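Local coordinates for ARO (armadillo repeats only protein) (Plasmodium falciparum Santa Lucia, PDB 5EWP) that probably serves as an armadillo-repeat protein-binding scaffold in the translocation and attachment of rhoptries to the apical pole of the parasite, at residues 81-85 / 86-90; 90-93 / 94-97; 116-119 / 120-124; 123-127 / 128-132; 174-177 / 178-181. All blocks are in the same frame, centred on the assembly; numbering follows the deposited sequence.

Contact 1 of 5, residues 81-85 / 86-90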
loop_
_atom_site.group_PDB
_atom_site.type_symbol
_atom_site.label_atom_id
_atom_site.label_comp_id
_atom_site.label_asym_id
_atom_site.label_seq_id
_atom_site.Cartn_x
_atom_site.Cartn_y
_atom_site.Cartn_z
ATOM N N ALA A 81 10.314 -15.651 0.940
ATOM C CA ALA A 81 11.649 -15.587 0.341
ATOM C C ALA A 81 12.107 -14.135 0.199
ATOM O O ALA A 81 13.281 -13.802 0.411
ATOM C CB ALA A 81 11.665 -16.291 -1.010
ATOM N N ILE A 82 11.170 -13.267 -0.172
ATOM C CA ILE A 82 11.496 -11.863 -0.356
ATOM C C ILE A 82 11.850 -11.212 0.979
ATOM O O ILE A 82 12.823 -10.489 1.082
ATOM C CB ILE A 82 10.339 -11.133 -1.043
ATOM C CG1 ILE A 82 10.239 -11.637 -2.489
ATOM C CG2 ILE A 82 10.556 -9.596 -1.016
ATOM C CD1 ILE A 82 8.976 -11.224 -3.241
ATOM N N ARG A 83 11.103 -11.517 2.032
ATOM C CA ARG A 83 11.462 -10.977 3.342
ATOM C C ARG A 83 12.860 -11.442 3.754
ATOM O O ARG A 83 13.677 -10.653 4.209
ATOM C CB ARG A 83 10.447 -11.408 4.411
ATOM C CG ARG A 83 10.797 -10.884 5.812
ATOM C CD ARG A 83 9.841 -11.438 6.865
ATOM N NE ARG A 83 10.023 -12.875 7.053
ATOM C CZ ARG A 83 9.186 -13.819 6.629
ATOM N NH1 ARG A 83 8.081 -13.502 5.966
ATOM N NH2 ARG A 83 9.471 -15.102 6.863
ATOM N N GLU A 84 13.122 -12.731 3.574
ATOM C CA GLU A 84 14.374 -13.334 4.034
ATOM C C GLU A 84 15.573 -12.843 3.235
ATOM O O GLU A 84 16.709 -12.935 3.682
ATOM C CB GLU A 84 14.259 -14.850 3.967
ATOM C CG GLU A 84 13.362 -15.406 5.077
ATOM C CD GLU A 84 12.920 -16.833 4.816
ATOM O OE1 GLU A 84 13.238 -17.367 3.730
ATOM O OE2 GLU A 84 12.265 -17.425 5.703
ATOM N N ALA A 85 15.294 -12.273 2.070
ATOM C CA ALA A 85 16.327 -11.733 1.198
ATOM C C ALA A 85 16.578 -10.254 1.507
ATOM O O ALA A 85 17.282 -9.563 0.766
ATOM C CB ALA A 85 15.915 -11.922 -0.274
ATOM N N ASN A 86 15.985 -9.788 2.604
ATOM C CA ASN A 86 16.054 -8.387 3.042
ATOM C C ASN A 86 15.296 -7.441 2.099
ATOM O O ASN A 86 15.573 -6.239 2.043
ATOM C CB ASN A 86 17.513 -7.931 3.187
ATOM C CG ASN A 86 17.650 -6.689 4.038
ATOM O OD1 ASN A 86 16.994 -6.563 5.076
ATOM N ND2 ASN A 86 18.471 -5.746 3.587
ATOM N N GLY A 87 14.317 -7.972 1.380
ATOM C CA GLY A 87 13.546 -7.142 0.464
ATOM C C GLY A 87 12.801 -5.974 1.109
ATOM O O GLY A 87 12.686 -4.906 0.523
ATOM N N ILE A 88 12.281 -6.152 2.319
ATOM C CA ILE A 88 11.410 -5.112 2.857
ATOM C C ILE A 88 12.195 -3.832 3.157
ATOM O O ILE A 88 11.740 -2.737 2.829
ATOM C CB ILE A 88 10.642 -5.620 4.115
ATOM C CG1 ILE A 88 9.583 -6.634 3.672
ATOM C CG2 ILE A 88 9.977 -4.455 4.852
ATOM C CD1 ILE A 88 8.886 -7.383 4.826
ATOM N N ALA A 89 13.386 -3.964 3.750
ATOM C CA ALA A 89 14.230 -2.784 4.000
ATOM C C ALA A 89 14.620 -2.099 2.685
ATOM O O ALA A 89 14.643 -0.879 2.587
ATOM C CB ALA A 89 15.483 -3.176 4.778
ATOM N N VAL A 90 14.889 -2.915 1.679
ATOM C CA VAL A 90 15.261 -2.411 0.363
ATOM C C VAL A 90 14.104 -1.625 -0.276
ATOM O O VAL A 90 14.316 -0.551 -0.835
ATOM C CB VAL A 90 15.720 -3.560 -0.535
ATOM C CG1 VAL A 90 15.836 -3.109 -1.985
ATOM C CG2 VAL A 90 17.065 -4.105 -0.040
HETATM O O HOH W 1 12.780 -8.136 4.440
#
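I82 and G87 meet where helix 77-84 stops and the chain turns into helix 87-95. The amide G87 N donates to I82 O at 2.9 Å, reaching it from one face of the carbonyl, while A85 N bonds to the same oxygen from the opposite face. N86 N binds R83 O, also at 2.9 Å, from well above the carbonyl plane. N86 has a positive phi of 68°, and this pair of bonds back into the last turn makes a Schellman motif with N86 as its C-prime residue. The tight part lies on the inner side. I82 CG2 rests 4.1 Å from G87 CA, close over a residue that has no side chain. A85 is buried nearby.

R83 and I88 form a second touch, running side by side in the same direction, with R83 CG 4.1 Å from I88 CD1. Between their backbones a water donates to R83 O at 2.7 Å and accepts from I88 N at 2.9 Å, tying the end of one helix to the first turn of the next. The outer side is looser: N86 and E84 are exposed, and E84 OE2 makes a long salt bridge to R83 NH2, at 3.8 Å. The firmer partners of the guanidinium are D80, by salt bridge, and N120 OD1, by hydrogen bond. In the fold, I82 packs on L66 and A70 of helix 58-70, A85 faces V28 and V32 of helix 28-34, and I88 lies against helix 118-126.

Contact 2 of 5, residues 90-93 / 94-97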
loop_
_atom_site.group_PDB
_atom_site.type_symbol
_atom_site.label_atom_id
_atom_site.label_comp_id
_atom_site.label_asym_id
_atom_site.label_seq_id
_atom_site.Cartn_x
_atom_site.Cartn_y
_atom_site.Cartn_z
ATOM N N VAL A 90 14.889 -2.915 1.679
ATOM C CA VAL A 90 15.261 -2.411 0.363
ATOM C C VAL A 90 14.104 -1.625 -0.276
ATOM O O VAL A 90 14.316 -0.551 -0.835
ATOM C CB VAL A 90 15.720 -3.560 -0.535
ATOM C CG1 VAL A 90 15.836 -3.109 -1.985
ATOM C CG2 VAL A 90 17.065 -4.105 -0.040
ATOM N N PHE A 91 12.877 -2.132 -0.171
ATOM C CA PHE A 91 11.720 -1.400 -0.693
ATOM C C PHE A 91 11.480 -0.100 0.080
ATOM O O PHE A 91 11.107 0.916 -0.499
ATOM C CB PHE A 91 10.448 -2.260 -0.652
ATOM C CG PHE A 91 10.484 -3.429 -1.592
ATOM C CD1 PHE A 91 10.896 -3.260 -2.907
ATOM C CD2 PHE A 91 10.099 -4.693 -1.166
ATOM C CE1 PHE A 91 10.929 -4.339 -3.781
ATOM C CE2 PHE A 91 10.137 -5.774 -2.039
ATOM C CZ PHE A 91 10.553 -5.594 -3.341
ATOM N N ILE A 92 11.672 -0.118 1.398
ATOM C CA ILE A 92 11.463 1.114 2.155
ATOM C C ILE A 92 12.459 2.181 1.709
ATOM O O ILE A 92 12.123 3.361 1.594
ATOM C CB ILE A 92 11.557 0.859 3.676
ATOM C CG1 ILE A 92 10.338 0.033 4.099
ATOM C CG2 ILE A 92 11.571 2.179 4.435
ATOM C CD1 ILE A 92 10.388 -0.517 5.532
ATOM N N ASN A 93 13.662 1.745 1.369
ATOM C CA ASN A 93 14.646 2.667 0.820
ATOM C C ASN A 93 14.177 3.259 -0.512
ATOM O O ASN A 93 14.401 4.439 -0.798
ATOM C CB ASN A 93 15.978 1.955 0.631
ATOM C CG ASN A 93 17.092 2.905 0.316
ATOM O OD1 ASN A 93 17.270 3.911 1.003
ATOM N ND2 ASN A 93 17.854 2.602 -0.727
ATOM N N LEU A 94 13.517 2.444 -1.332
ATOM C CA LEU A 94 13.005 2.945 -2.619
ATOM C C LEU A 94 11.878 3.970 -2.398
ATOM O O LEU A 94 11.685 4.882 -3.190
ATOM C CB LEU A 94 12.513 1.781 -3.480
ATOM C CG LEU A 94 13.534 0.841 -4.123
ATOM C CD1 LEU A 94 12.822 -0.178 -5.013
ATOM C CD2 LEU A 94 14.498 1.631 -4.947
ATOM N N LEU A 95 11.150 3.838 -1.297
ATOM C CA LEU A 95 10.092 4.791 -0.977
ATOM C C LEU A 95 10.643 6.203 -0.771
ATOM O O LEU A 95 9.910 7.182 -0.873
ATOM C CB LEU A 95 9.331 4.344 0.280
ATOM C CG LEU A 95 8.521 3.056 0.128
ATOM C CD1 LEU A 95 7.894 2.668 1.475
ATOM C CD2 LEU A 95 7.434 3.225 -0.925
ATOM N N LYS A 96 11.932 6.299 -0.472
ATOM C CA LYS A 96 12.582 7.597 -0.253
ATOM C C LYS A 96 12.986 8.275 -1.557
ATOM O O LYS A 96 13.462 9.426 -1.554
ATOM C CB LYS A 96 13.817 7.420 0.620
ATOM C CG LYS A 96 13.529 6.806 1.981
ATOM C CD LYS A 96 14.822 6.396 2.661
ATOM C CE LYS A 96 14.549 5.668 3.973
ATOM N NZ LYS A 96 15.788 5.060 4.526
ATOM N N SER A 97 12.814 7.565 -2.669
ATOM C CA SER A 97 13.281 8.059 -3.974
ATOM C C SER A 97 12.414 9.191 -4.531
ATOM O O SER A 97 11.225 9.269 -4.262
ATOM C CB SER A 97 13.334 6.903 -4.992
ATOM O OG SER A 97 13.699 7.370 -6.285
#
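The last turns of helix 87-95, one of the helices of the armadillo-type stack, bring F91 against L94 and I92 against L95. L94 CD1 comes to the edge of the F91 ring, near its plane, and lies 4.2 Å from F91 CD1, so the methyl group meets the rim of the ring and not its face. On the next flank I92 CG1 and L95 CD1 are 4.4 Å apart, a lighter touch. L95 is drawn back over the preceding turn because its CG stands anti to its own carbonyl carbon (chi1 -67°), which puts CG 3.4 Å from F91 O.

The backbone beneath is helical at first: L94 N binds V90 O at 3.1 Å and L95 N binds F91 O at 3.0 Å, while the link from L95 N to I92 O is weak. Further on the spacing tightens, as K96 N turns to N93 O at 3.1 Å. The N93 and K96 side chains cross at about a right angle. S97 OG is held by E99 N just beyond the turn.

F91 is buried among A63, L66, A109 and L113, and I92 and L95 meet Y132 of helix 130-136. The aromatic and aliphatic groups thus pack on the neighbouring helices through apolar van der Waals contact. K96 lies at the edge of this packing, touching Y132 as well as N93; N93 OD1 is 3.9 Å from K96 CD, so the two exposed side chains meet by proximity, with neither a hydrogen bond nor a salt bridge assigned between them.

Contact 3 of 5, residues 116-119 / 120-124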
loop_
_atom_site.group_PDB
_atom_site.type_symbol
_atom_site.label_atom_id
_atom_site.label_comp_id
_atom_site.label_asym_id
_atom_site.label_seq_id
_atom_site.Cartn_x
_atom_site.Cartn_y
_atom_site.Cartn_z
ATOM N N ASP A 116 -1.778 -11.570 3.695
ATOM C CA ASP A 116 -1.650 -12.921 4.223
ATOM C C ASP A 116 -0.217 -13.245 4.630
ATOM O O ASP A 116 0.301 -14.330 4.329
ATOM C CB ASP A 116 -2.142 -13.962 3.202
ATOM C CG ASP A 116 -3.650 -13.922 2.996
ATOM O OD1 ASP A 116 -4.374 -13.458 3.897
ATOM O OD2 ASP A 116 -4.111 -14.356 1.921
ATOM N N ASN A 117 0.447 -12.307 5.299
ATOM C CA ASN A 117 1.797 -12.593 5.759
ATOM C C ASN A 117 2.128 -11.695 6.922
ATOM O O ASN A 117 2.594 -10.564 6.770
ATOM C CB ASN A 117 2.842 -12.455 4.626
ATOM C CG ASN A 117 4.164 -13.092 5.009
ATOM O OD1 ASN A 117 4.831 -12.644 5.947
ATOM N ND2 ASN A 117 4.544 -14.152 4.304
ATOM N N VAL A 118 1.822 -12.204 8.107
ATOM C CA VAL A 118 1.980 -11.443 9.323
ATOM C C VAL A 118 3.430 -11.058 9.607
ATOM O O VAL A 118 3.714 -9.932 10.043
ATOM C CB VAL A 118 1.381 -12.254 10.483
ATOM C CG1 VAL A 118 1.849 -11.707 11.773
ATOM C CG2 VAL A 118 -0.141 -12.207 10.371
ATOM N N LYS A 119 4.359 -11.966 9.333
ATOM C CA LYS A 119 5.772 -11.658 9.544
ATOM C C LYS A 119 6.218 -10.458 8.717
ATOM O O LYS A 119 6.963 -9.614 9.200
ATOM C CB LYS A 119 6.648 -12.860 9.204
ATOM C CG LYS A 119 6.620 -13.933 10.293
ATOM C CD LYS A 119 7.596 -15.052 10.017
ATOM C CE LYS A 119 7.589 -16.039 11.177
ATOM N NZ LYS A 119 8.623 -17.101 11.017
ATOM N N ASN A 120 5.763 -10.399 7.472
ATOM C CA ASN A 120 6.103 -9.266 6.619
ATOM C C ASN A 120 5.553 -7.962 7.160
ATOM O O ASN A 120 6.219 -6.928 7.100
ATOM C CB ASN A 120 5.580 -9.475 5.192
ATOM C CG ASN A 120 6.374 -10.513 4.432
ATOM O OD1 ASN A 120 7.418 -10.949 4.887
ATOM N ND2 ASN A 120 5.889 -10.888 3.238
ATOM N N CYS A 121 4.325 -7.997 7.674
ATOM C CA CYS A 121 3.700 -6.783 8.186
ATOM C C CYS A 121 4.452 -6.288 9.406
ATOM O O CYS A 121 4.672 -5.085 9.585
ATOM C CB CYS A 121 2.222 -7.027 8.525
ATOM S SG CYS A 121 1.179 -7.258 7.077
ATOM N N ILE A 122 4.826 -7.230 10.267
ATOM C CA ILE A 122 5.639 -6.898 11.434
ATOM C C ILE A 122 6.963 -6.270 11.011
ATOM O O ILE A 122 7.384 -5.240 11.565
ATOM C CB ILE A 122 5.902 -8.144 12.299
ATOM C CG1 ILE A 122 4.606 -8.585 12.981
ATOM C CG2 ILE A 122 6.965 -7.838 13.355
ATOM C CD1 ILE A 122 4.687 -9.976 13.655
ATOM N N CYS A 123 7.607 -6.880 10.018
ATOM C CA CYS A 123 8.860 -6.360 9.488
ATOM C C CYS A 123 8.687 -4.951 8.906
ATOM O O CYS A 123 9.538 -4.076 9.102
ATOM C CB CYS A 123 9.421 -7.304 8.429
ATOM S SG CYS A 123 11.037 -6.807 7.796
ATOM N N MET A 124 7.589 -4.720 8.198
ATOM C CA MET A 124 7.343 -3.385 7.657
ATOM C C MET A 124 7.208 -2.373 8.775
ATOM O O MET A 124 7.754 -1.280 8.684
ATOM C CB MET A 124 6.093 -3.358 6.789
ATOM C CG MET A 124 6.234 -4.198 5.546
ATOM S SD MET A 124 4.726 -4.115 4.577
ATOM C CE MET A 124 4.997 -5.548 3.547
#
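N117 holds its CG anti to the backbone N (chi1 -165°), and N120 holds its own anti to the carbonyl carbon (chi1 -73°); together these torsions lay the two amide groups over one another. Their planes are only 13° apart and stacked, with N117 CG 3.3 Å from N120 ND2. The same torsion turns the N117 oxygen to the backbone of N120: N120 N donates to N117 OD1 at 2.9 Å, slightly tilted from the plane of the amide. One residue further, C121 N binds N117 O at 3.2 Å, so both oxygens of N117 serve the first turn of helix 118-126.

The stacked amides are well supplied with partners. N120, which is buried, gives ND2 to the carbonyls of L113 and K79, with R83 at its oxygen, while N117 ND2 binds D80 OD1; the network joins the helix start to helix 77-84. With both amides fixed at their far ends, rotation about their chi2 bonds is probably restricted.

V118 and I122 make the apolar, more exposed part of the contact. V118 CG1 lies 3.8 Å from I122 CD1 along the outer face, above the straight backbone bond from I122 N to V118 O at 2.9 Å. C121 is on the buried side, its SG 3.6 Å from N117 O, and faces N154 and I155 of helix 142-156. An asparagine whose side-chain oxygen accepts from the amide three residues on is the classic N-cap, opening a helix within this largely helical armadillo-type fold.

Contact 4 of 5, residues 123-127 / 128-132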
loop_
_atom_site.group_PDB
_atom_site.type_symbol
_atom_site.label_atom_id
_atom_site.label_comp_id
_atom_site.label_asym_id
_atom_site.label_seq_id
_atom_site.Cartn_x
_atom_site.Cartn_y
_atom_site.Cartn_z
ATOM N N CYS A 123 7.607 -6.880 10.018
ATOM C CA CYS A 123 8.860 -6.360 9.488
ATOM C C CYS A 123 8.687 -4.951 8.906
ATOM O O CYS A 123 9.538 -4.076 9.102
ATOM C CB CYS A 123 9.421 -7.304 8.429
ATOM S SG CYS A 123 11.037 -6.807 7.796
ATOM N N MET A 124 7.589 -4.720 8.198
ATOM C CA MET A 124 7.343 -3.385 7.657
ATOM C C MET A 124 7.208 -2.373 8.775
ATOM O O MET A 124 7.754 -1.280 8.684
ATOM C CB MET A 124 6.093 -3.358 6.789
ATOM C CG MET A 124 6.234 -4.198 5.546
ATOM S SD MET A 124 4.726 -4.115 4.577
ATOM C CE MET A 124 4.997 -5.548 3.547
ATOM N N PHE A 125 6.500 -2.734 9.843
ATOM C CA PHE A 125 6.358 -1.789 10.930
ATOM C C PHE A 125 7.716 -1.479 11.539
ATOM O O PHE A 125 8.083 -0.319 11.729
ATOM C CB PHE A 125 5.420 -2.294 12.031
ATOM C CG PHE A 125 5.241 -1.293 13.125
ATOM C CD1 PHE A 125 4.303 -0.288 13.002
ATOM C CD2 PHE A 125 6.069 -1.306 14.243
ATOM C CE1 PHE A 125 4.158 0.661 14.001
ATOM C CE2 PHE A 125 5.945 -0.351 15.236
ATOM C CZ PHE A 125 4.986 0.626 15.119
ATOM N N GLU A 126 8.461 -2.535 11.845
ATOM C CA GLU A 126 9.719 -2.396 12.560
ATOM C C GLU A 126 10.791 -1.722 11.718
ATOM O O GLU A 126 11.738 -1.149 12.255
ATOM C CB GLU A 126 10.190 -3.765 13.044
ATOM C CG GLU A 126 9.267 -4.302 14.142
ATOM C CD GLU A 126 9.720 -5.627 14.736
ATOM O OE1 GLU A 126 10.668 -6.230 14.200
ATOM O OE2 GLU A 126 9.111 -6.062 15.744
ATOM N N SER A 127 10.616 -1.751 10.402
ATOM C CA SER A 127 11.615 -1.187 9.517
ATOM C C SER A 127 11.273 0.244 9.106
ATOM O O SER A 127 12.024 0.858 8.345
ATOM C CB SER A 127 11.787 -2.080 8.284
ATOM O OG SER A 127 12.128 -3.408 8.657
ATOM N N GLY A 128 10.150 0.769 9.602
ATOM C CA GLY A 128 9.802 2.172 9.420
ATOM C C GLY A 128 8.991 2.546 8.182
ATOM O O GLY A 128 9.060 3.675 7.707
ATOM N N ALA A 129 8.194 1.611 7.679
ATOM C CA ALA A 129 7.409 1.851 6.465
ATOM C C ALA A 129 6.263 2.839 6.656
ATOM O O ALA A 129 5.887 3.511 5.714
ATOM C CB ALA A 129 6.847 0.544 5.932
ATOM N N LEU A 130 5.669 2.895 7.849
ATOM C CA LEU A 130 4.406 3.620 8.005
ATOM C C LEU A 130 4.418 5.096 7.566
ATOM O O LEU A 130 3.499 5.516 6.865
ATOM C CB LEU A 130 3.910 3.537 9.456
ATOM C CG LEU A 130 3.077 2.328 9.879
ATOM C CD1 LEU A 130 2.492 2.573 11.279
ATOM C CD2 LEU A 130 1.970 1.993 8.876
ATOM N N PRO A 131 5.437 5.885 7.966
ATOM C CA PRO A 131 5.381 7.298 7.549
ATOM C C PRO A 131 5.324 7.465 6.028
ATOM O O PRO A 131 4.625 8.360 5.528
ATOM C CB PRO A 131 6.687 7.884 8.097
ATOM C CG PRO A 131 7.047 7.018 9.236
ATOM C CD PRO A 131 6.583 5.624 8.859
ATOM N N TYR A 132 6.039 6.607 5.305
ATOM C CA TYR A 132 6.065 6.682 3.842
ATOM C C TYR A 132 4.724 6.252 3.270
ATOM O O TYR A 132 4.204 6.867 2.347
ATOM C CB TYR A 132 7.184 5.811 3.273
ATOM C CG TYR A 132 8.536 6.222 3.781
ATOM C CD1 TYR A 132 9.190 7.324 3.248
ATOM C CD2 TYR A 132 9.141 5.539 4.835
ATOM C CE1 TYR A 132 10.425 7.721 3.729
ATOM C CE2 TYR A 132 10.378 5.931 5.321
ATOM C CZ TYR A 132 11.016 7.024 4.758
ATOM O OH TYR A 132 12.241 7.425 5.229
HETATM O O HOH W 2 6.771 1.927 10.594
#
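M124 O takes the amide of A129 at 3.1 Å and F125 O that of G128 at 3.2 Å, and with the positive phi of G128 (90°) they close helix 118-126 in a Schellman motif. The carbonyl of F125 is also met by a water, which donates to F125 O at 2.8 Å and accepts from L130 N at 3.1 Å, bridging the turn into helix 130-136. With CG anti to the backbone N (chi1 -178°), the F125 ring extends alongside the turn so that its edge reaches L130, whose CD1 lies near the ring plane, 3.7 Å from F125 CE1. The ring itself stacks with that of Y162. On the inner side A129 CB and M124 CB touch at 4.1 Å. At the helix end S127 folds its hydroxyl back, OG giving a hydrogen bond of 2.7 Å to C123 O. Around this, A129 and S127 rest on I92 and L130 on C152. The chemistry is thus layered: backbone amides, a water and the S127 hydroxyl bind the carbonyls of C123, M124 and F125, while methyl-to-ring and methyl-to-methylene touches carry the chain into the next helix without any charged group.

Contact 5 of 5, residues 174-177 / 178-181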
loop_
_atom_site.group_PDB
_atom_site.type_symbol
_atom_site.label_atom_id
_atom_site.label_comp_id
_atom_site.label_asym_id
_atom_site.label_seq_id
_atom_site.Cartn_x
_atom_site.Cartn_y
_atom_site.Cartn_z
ATOM N N GLN A 174 -5.296 11.006 7.080
ATOM C CA GLN A 174 -5.242 10.606 5.682
ATOM C C GLN A 174 -6.344 9.608 5.334
ATOM O O GLN A 174 -6.956 9.708 4.273
ATOM C CB GLN A 174 -3.874 10.028 5.340
ATOM C CG GLN A 174 -2.761 11.023 5.466
ATOM C CD GLN A 174 -3.103 12.347 4.813
ATOM O OE1 GLN A 174 -3.541 12.392 3.664
ATOM N NE2 GLN A 174 -2.926 13.431 5.556
ATOM N N LEU A 175 -6.610 8.645 6.222
ATOM C CA LEU A 175 -7.681 7.692 5.960
ATOM C C LEU A 175 -9.026 8.350 5.828
ATOM O O LEU A 175 -9.821 8.008 4.950
ATOM C CB LEU A 175 -7.791 6.643 7.071
ATOM C CG LEU A 175 -7.007 5.359 6.998
ATOM C CD1 LEU A 175 -7.471 4.443 8.153
ATOM C CD2 LEU A 175 -7.248 4.718 5.631
ATOM N N VAL A 176 -9.297 9.276 6.742
ATOM C CA VAL A 176 -10.573 9.961 6.752
ATOM C C VAL A 176 -10.707 10.771 5.468
ATOM O O VAL A 176 -11.782 10.836 4.877
ATOM C CB VAL A 176 -10.729 10.846 8.010
ATOM C CG1 VAL A 176 -11.921 11.782 7.873
ATOM C CG2 VAL A 176 -10.893 9.966 9.243
ATOM N N ASN A 177 -9.606 11.360 5.009
ATOM C CA ASN A 177 -9.623 12.077 3.739
ATOM C C ASN A 177 -9.946 11.194 2.541
ATOM O O ASN A 177 -10.491 11.666 1.541
ATOM C CB ASN A 177 -8.285 12.770 3.494
ATOM C CG ASN A 177 -8.082 13.965 4.392
ATOM O OD1 ASN A 177 -8.975 14.341 5.154
ATOM N ND2 ASN A 177 -6.904 14.574 4.311
ATOM N N LEU A 178 -9.638 9.906 2.636
ATOM C CA LEU A 178 -9.978 8.998 1.549
ATOM C C LEU A 178 -11.485 8.800 1.436
ATOM O O LEU A 178 -11.965 8.283 0.433
ATOM C CB LEU A 178 -9.280 7.639 1.722
ATOM C CG LEU A 178 -7.751 7.673 1.577
ATOM C CD1 LEU A 178 -7.113 6.294 1.740
ATOM C CD2 LEU A 178 -7.359 8.279 0.266
ATOM N N LEU A 179 -12.236 9.220 2.455
ATOM C CA LEU A 179 -13.694 9.129 2.393
ATOM C C LEU A 179 -14.316 10.193 1.476
ATOM O O LEU A 179 -15.456 10.049 1.025
ATOM C CB LEU A 179 -14.299 9.273 3.790
ATOM C CG LEU A 179 -13.908 8.236 4.841
ATOM C CD1 LEU A 179 -14.399 8.688 6.223
ATOM C CD2 LEU A 179 -14.480 6.874 4.484
ATOM N N GLU A 180 -13.573 11.256 1.203
ATOM C CA GLU A 180 -14.107 12.364 0.407
ATOM C C GLU A 180 -14.455 11.964 -1.027
ATOM O O GLU A 180 -13.778 11.141 -1.638
ATOM C CB GLU A 180 -13.122 13.537 0.393
ATOM C CG GLU A 180 -13.022 14.242 1.737
ATOM C CD GLU A 180 -12.071 15.429 1.725
ATOM O OE1 GLU A 180 -11.471 15.716 0.667
ATOM O OE2 GLU A 180 -11.911 16.062 2.788
ATOM N N LEU A 181 -15.536 12.534 -1.549
ATOM C CA LEU A 181 -15.891 12.351 -2.953
ATOM C C LEU A 181 -14.928 13.126 -3.846
ATOM O O LEU A 181 -14.368 14.135 -3.416
ATOM C CB LEU A 181 -17.330 12.823 -3.211
ATOM C CG LEU A 181 -18.468 11.983 -2.629
ATOM C CD1 LEU A 181 -19.818 12.638 -2.914
ATOM C CD2 LEU A 181 -18.437 10.567 -3.161
HETATM O O HOH W 3 -11.658 15.062 5.107
#
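L175 and L178 touch through their end methyls, L175 CD2 lying 4.2 Å from L178 CD1, and one step along V176 CG1 stands 4.3 Å from L179 CD1. L178 and L179 fold back over the turn before them: L179, its CG anti to its carbonyl carbon (chi1 -61°), sets CB 3.2 Å and CG 3.4 Å from V176 O. The polar side chains meet on the outer face. There N177 and E180 run side by side, pointing the same way, their amide and carboxylate planes 35° apart, and a water lies between N177 OD1, 2.8 Å away, and E180 OE2. More acceptors surround this water than it has protons to give, so how its bonds are shared is uncertain.

The backbone that positions these groups winds tighter than an alpha helix. L178 N bonds to L175 O at 3.0 Å, with only a weak bond to Q174 O. L179 N binds V176 O at 2.9 Å, and E180 N binds N177 O at 3.1 Å, closing a type I beta turn from N177 to E180. In all three stronger bonds the donor sits well above the carbonyl plane, as the amides bond back to the carbonyl three residues earlier.

The second shell sits close around the apolar face, where helix 171-177 runs out. L178 packs on K145 and A149 of helix 142-156, L179 lies between helix 192-205, at I198 and L201, and helix 224-231, at N227 and L231, and E180 O accepts from Q194 as the chain leaves towards helix 192-205.

Contacts 1 to 4 form one cluster, each centre 10 to 17 Å from the others, whereas contact 5 stands apart, its centre 31 Å from that of contact 1. Contact 1 ends on helix 87-95 at V90, where contact 2 begins, and the two also meet in space, I82 CG2 to F91 CE2 at 4.0 Å. Contacts 3 and 4 open and close helix 118-126. R83 NH1, on helix 77-84, reaches N120 OD1 at 2.8 Å, a probable hydrogen bond. Between helices 87-95 and 118-126, I88 CD1 packs on C123 CB at 3.6 Å and, at the end of the latter, I92 CD1 on S127 CB at 3.5 Å. Contact 4 approaches contact 5 no nearer than about 8 Å between nearest atoms.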